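Local coordinates for putative alpha-ketoglutarate-dependent taurine dioxygenase (Burkholderia xenovorans, PDB 5HSX), which probably acts as an iron(II)- and 2-oxoglutarate-dependent dioxygenase of the TauD/TfdA family, using molecular oxygen to oxidise its substrate, at the interface of chains A and B. Numbering follows the deposited sequence. Chains: chain A/B, Putative alpha-ketoglutarate-dependent taurine dioxygenase.

The interface of chains A and B. Residues chain A 146-147, 278, 281-282; chain B 26-28, 57.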
ATOM      1  N   TYR A 146      15.417   2.664   6.068  1.00 24.52           N
ATOM      2  CA  TYR A 146      14.196   2.759   5.286  1.00 21.32           C
ATOM      3  C   TYR A 146      14.346   1.863   4.069  1.00 27.12           C
ATOM      4  O   TYR A 146      15.458   1.494   3.677  1.00 25.61           O
ATOM      5  CB  TYR A 146      13.885   4.200   4.861  1.00 23.29           C
ATOM      6  CG  TYR A 146      15.041   4.895   4.188  1.00 24.29           C
ATOM      7  CD1 TYR A 146      15.164   4.902   2.801  1.00 28.19           C
ATOM      8  CD2 TYR A 146      16.012   5.542   4.939  1.00 27.95           C
ATOM      9  CE1 TYR A 146      16.231   5.549   2.184  1.00 33.70           C
ATOM     10  CE2 TYR A 146      17.070   6.191   4.330  1.00 32.53           C
ATOM     11  CZ  TYR A 146      17.175   6.186   2.954  1.00 35.53           C
ATOM     12  OH  TYR A 146      18.237   6.826   2.355  1.00 42.79           O
ATOM     13  N   GLY A 147      13.207   1.544   3.464  1.00 23.50           N
ATOM     14  CA  GLY A 147      13.125   0.515   2.453  1.00 24.36           C
ATOM     15  C   GLY A 147      12.902  -0.854   3.077  1.00 23.51           C
ATOM     16  O   GLY A 147      13.174  -1.090   4.253  1.00 24.36           O
ATOM     17  N   ASP A 278      12.796  -3.168  -3.224  1.00 39.91           N
ATOM     18  CA  ASP A 278      13.742  -2.060  -3.141  1.00 47.65           C
ATOM     19  C   ASP A 278      15.064  -2.452  -2.470  1.00 56.70           C
ATOM     20  O   ASP A 278      15.837  -1.568  -2.085  1.00 60.78           O
ATOM     21  CB  ASP A 278      13.094  -0.888  -2.395  1.00 47.38           C
ATOM     22  CG  ASP A 278      12.473  -1.310  -1.057  1.00 49.20           C
ATOM     23  OD1 ASP A 278      12.862  -2.364  -0.519  1.00 49.96           O
ATOM     24  OD2 ASP A 278      11.599  -0.589  -0.533  1.00 42.98           O
ATOM     25  N   ASP A 281      17.962  -1.813  -4.572  1.00 50.75           N
ATOM     26  CA  ASP A 281      17.825  -0.412  -4.952  1.00 57.79           C
ATOM     27  C   ASP A 281      18.586   0.509  -4.000  1.00 51.07           C
ATOM     28  O   ASP A 281      18.986   1.611  -4.389  1.00 59.24           O
ATOM     29  CB  ASP A 281      16.339  -0.052  -4.991  1.00 62.47           C
ATOM     30  CG  ASP A 281      16.078   1.317  -5.576  1.00 70.94           C
ATOM     31  OD1 ASP A 281      15.022   1.898  -5.249  1.00 75.97           O
ATOM     32  OD2 ASP A 281      16.915   1.811  -6.361  1.00 77.32           O
ATOM     33  N   LEU A 282      18.800   0.075  -2.761  1.00 46.05           N
ATOM     34  CA  LEU A 282      19.465   0.872  -1.741  1.00 39.96           C
ATOM     35  C   LEU A 282      20.683   0.127  -1.215  1.00 41.10           C
ATOM     36  O   LEU A 282      20.735  -1.108  -1.238  1.00 41.75           O
ATOM     37  CB  LEU A 282      18.520   1.177  -0.568  1.00 44.63           C
ATOM     38  CG  LEU A 282      17.223   1.932  -0.872  1.00 50.96           C
ATOM     39  CD1 LEU A 282      16.201   1.707   0.239  1.00 49.37           C
ATOM     40  CD2 LEU A 282      17.508   3.417  -1.055  1.00 51.69           C
TER
ATOM     41  N   SER B  26      10.541   5.345   2.859  1.00 21.17           N
ATOM     42  CA  SER B  26      10.667   4.307   1.842  1.00 19.98           C
ATOM     43  C   SER B  26      11.835   4.701   0.953  1.00 25.59           C
ATOM     44  O   SER B  26      12.461   5.738   1.164  1.00 25.54           O
ATOM     45  CB  SER B  26       9.376   4.137   1.034  1.00 22.70           C
ATOM     46  OG  SER B  26       9.207   5.203   0.112  1.00 21.42           O
ATOM     47  N   ALA B  27      12.132   3.859  -0.042  1.00 22.92           N
ATOM     48  CA  ALA B  27      13.312   4.108  -0.870  1.00 23.50           C
ATOM     49  C   ALA B  27      13.244   5.479  -1.532  1.00 26.79           C
ATOM     50  O   ALA B  27      14.258   6.182  -1.621  1.00 26.98           O
ATOM     51  CB  ALA B  27      13.466   3.015  -1.926  1.00 28.58           C
ATOM     52  N   HIS B  28      12.064   5.884  -2.013  1.00 27.24           N
ATOM     53  CA  HIS B  28      12.048   7.144  -2.748  1.00 33.46           C
ATOM     54  C   HIS B  28      10.847   8.046  -2.487  1.00 25.07           C
ATOM     55  O   HIS B  28      10.690   9.039  -3.212  1.00 27.40           O
ATOM     56  CB  HIS B  28      12.154   6.889  -4.258  1.00 37.81           C
ATOM     57  CG  HIS B  28      13.455   6.275  -4.679  1.00 41.37           C
ATOM     58  ND1 HIS B  28      14.645   6.975  -4.679  1.00 47.22           N
ATOM     59  CD2 HIS B  28      13.754   5.027  -5.113  1.00 44.45           C
ATOM     60  CE1 HIS B  28      15.620   6.184  -5.092  1.00 49.23           C
ATOM     61  NE2 HIS B  28      15.106   4.995  -5.361  1.00 50.13           N
ATOM     62  N   TRP B  57      11.498  14.387  -1.035  1.00 21.60           N
ATOM     63  CA  TRP B  57      10.776  13.190  -0.614  1.00 18.84           C
ATOM     64  C   TRP B  57       9.313  13.180  -1.046  1.00 23.35           C
ATOM     65  O   TRP B  57       8.611  12.195  -0.777  1.00 19.71           O
ATOM     66  CB  TRP B  57      10.903  13.024   0.911  1.00 19.13           C
ATOM     67  CG  TRP B  57      12.315  12.617   1.273  1.00 22.12           C
ATOM     68  CD1 TRP B  57      13.289  13.395   1.843  1.00 30.09           C
ATOM     69  CD2 TRP B  57      12.919  11.341   1.016  1.00 23.90           C
ATOM     70  NE1 TRP B  57      14.452  12.665   1.979  1.00 26.11           N
ATOM     71  CE2 TRP B  57      14.253  11.407   1.474  1.00 27.22           C
ATOM     72  CE3 TRP B  57      12.453  10.141   0.462  1.00 23.21           C
ATOM     73  CZ2 TRP B  57      15.133  10.322   1.384  1.00 30.48           C
ATOM     74  CZ3 TRP B  57      13.323   9.061   0.374  1.00 26.00           C
ATOM     75  CH2 TRP B  57      14.651   9.161   0.835  1.00 26.27           C
TER
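B:Ala27 pushes its methyl group into loops of chain A, where A:Leu282 and A:Asp278 receive it. Within this patch it buries the most surface, 69 Å². CB of B:Ala27 lies 3.7 Å from the CD1 methyl of A:Leu282. CB of A:Asp278 stands 3.9 Å from CB of B:Ala27, which makes the methylene, not the carboxylate, the touching group. A side chain this short suits the place, as it appears to let the B loop approach closely. The apolar, branched tip of A:Leu282 can pack against both the methyl and the alpha-carbon, its CD1 standing 3.9 Å from CA of B:Ala27.

On one flank of the alanine, A:Asp281 and B:His28 meet tip to tip, their carboxylate and imidazole planes 47° apart. CG of A:Asp281 is anti to its backbone N (chi1 -171°), which directs the acid toward chain B. NE2 of B:His28 gives a weak hydrogen bond to OD1 of A:Asp281 at 3.1 Å. It is bent, 124° at the hydrogen, because OD1 sits off the N-H direction, toward CD2 of B:His28. The aspartate is poorly ordered, and this link may add little firmness. Acid facing imidazole is still a plausible pairing across this two-fold interface, which may not be the biological one.

On the other flank the flat ring of A:Tyr146 can lie along the B:Ser26 backbone. The approach is oblique, neither in plane nor over the centre: the carbonyl O of B:Ser26 lies off the ring plane near its rim, 3.3 Å from CD1 of A:Tyr146.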